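Local structure of thrombospondin related anonymous protein (Plasmodium falciparum, 4F1J) at the magnesium ion site. The protein probably serves in cell adhesion of the malaria parasite, binding ligands through a von Willebrand factor A domain that carries magnesium in its metal-ion-dependent adhesion site. Sequence-based numbering; all coordinates share one arbitrary frame.

The magnesium ion site. Residues 15, 17, 19-20, 92, 123-124. With MG (magnesium ion), chain B.
This is the metal-ion-dependent adhesion site (MIDAS) of the von Willebrand factor A domain. The DxSxS motif (Asp15, Ser17, Ser19) starts at the end of strand 8-15, runs into the 3-10 turn 18-20 and meets Thr92 and Asp123 from two other loops. The magnesium ion has near-octahedral coordination. Ser17 OG (2.2 Å to MG), Ser19 OG and Asp123 OD1 share one face; three waters occupy the opposite face, each across the metal from a protein oxygen. Both serines turn OG into the crowded position between the backbone N and the carbonyl carbon (chi1 59° and 62°), so that the two hydroxyls converge tip-first on the ion. Each hydroxyl also donates to a carboxylate, presumably turning a lone pair to the metal. Asp123 reaches MG with OD1 at 2.1 Å, while its other oxygen, OD2, takes the Ser19 OG hydrogen bond on its syn lone pair at 2.6 Å; this straddling fixes the carboxylate's rotation. Asp15 stays in the second shell, its CG anti to the backbone N (chi1 177°) and its OD2 4.0 Å from MG. OD1 of Asp15 is gripped twice by Ser17: the backbone N arrives nearly along the C-O axis, whereas OG uses the syn lone pair at 2.6 Å. Asp15 OD2 takes the Asp123 backbone N from above the carboxylate plane at 3.3 Å, a long bond linking the end of strand 8-15 to the Asp123 loop. Water 1, opposite Ser19 OG, bridges Asp15 OD2 and the hydroxyl of Thr92. Thr92 thus contacts the ion indirectly; its OG1 also lies 3.3 Å from water 2, opposite Asp123 OD1. Negative charge on both aspartates may polarise the serine hydroxyls. In this family an acidic ligand group can replace a metal-bound water. Water 3, opposite Ser17 OG, sits 2.9 Å from the backbone carbonyl O of Asp123.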
loop_
_atom_site.group_PDB
_atom_site.type_symbol
_atom_site.label_atom_id
_atom_site.label_comp_id
_atom_site.label_asym_id
_atom_site.label_seq_id
_atom_site.Cartn_x
_atom_site.Cartn_y
_atom_site.Cartn_z
ATOM N N ASP A 15 -6.557 -0.359 2.850
ATOM C CA ASP A 15 -8.012 -0.438 2.795
ATOM C C ASP A 15 -8.517 -0.846 4.180
ATOM O O ASP A 15 -8.032 -1.835 4.744
ATOM C CB ASP A 15 -8.336 -1.467 1.726
ATOM C CG ASP A 15 -9.826 -1.774 1.546
ATOM O OD1 ASP A 15 -10.636 -1.674 2.489
ATOM O OD2 ASP A 15 -10.114 -2.223 0.421
ATOM N N SER A 17 -12.044 -0.912 4.811
ATOM C CA SER A 17 -13.477 -0.988 4.483
ATOM C C SER A 17 -14.209 -2.017 5.353
ATOM O O SER A 17 -13.618 -2.999 5.832
ATOM C CB SER A 17 -13.690 -1.344 3.014
ATOM O OG SER A 17 -13.109 -2.579 2.643
ATOM N N SER A 19 -16.215 -4.392 4.674
ATOM C CA SER A 19 -16.208 -5.746 4.112
ATOM C C SER A 19 -15.195 -6.680 4.755
ATOM O O SER A 19 -15.362 -7.910 4.753
ATOM C CB SER A 19 -15.880 -5.667 2.634
ATOM O OG SER A 19 -14.593 -5.109 2.486
ATOM N N ILE A 20 -14.139 -6.089 5.293
ATOM C CA ILE A 20 -13.042 -6.837 5.912
ATOM C C ILE A 20 -13.488 -7.752 7.049
ATOM O O ILE A 20 -13.000 -8.872 7.166
ATOM C CB ILE A 20 -11.950 -5.876 6.421
ATOM C CG1 ILE A 20 -11.241 -5.234 5.212
ATOM C CG2 ILE A 20 -10.934 -6.616 7.349
ATOM C CD1 ILE A 20 -10.186 -4.160 5.580
ATOM N N THR A 92 -14.811 2.177 -0.160
ATOM C CA THR A 92 -13.459 1.942 -0.713
ATOM C C THR A 92 -13.013 3.120 -1.579
ATOM O O THR A 92 -12.964 3.013 -2.817
ATOM C CB THR A 92 -13.429 0.627 -1.519
ATOM O OG1 THR A 92 -14.058 -0.422 -0.750
ATOM C CG2 THR A 92 -12.004 0.226 -1.909
ATOM N N ASP A 123 -9.193 -5.303 -0.179
ATOM C CA ASP A 123 -10.080 -6.476 -0.295
ATOM C C ASP A 123 -11.281 -6.208 -1.211
ATOM O O ASP A 123 -12.267 -6.951 -1.174
ATOM C CB ASP A 123 -10.567 -6.898 1.087
ATOM C CG ASP A 123 -11.803 -6.154 1.552
ATOM O OD1 ASP A 123 -11.991 -4.943 1.210
ATOM O OD2 ASP A 123 -12.556 -6.777 2.327
ATOM N N GLY A 124 -11.204 -5.144 -2.001
ATOM C CA GLY A 124 -12.334 -4.739 -2.833
ATOM C C GLY A 124 -11.942 -4.008 -4.093
ATOM O O GLY A 124 -10.767 -3.924 -4.466
HETATM MG MG MG B . -13.752 -3.899 1.008
HETATM O O HOH W 1 -12.607 -2.624 -0.272
HETATM O O HOH W 2 -15.472 -2.965 0.712
HETATM O O HOH W 3 -14.462 -5.241 -0.341
#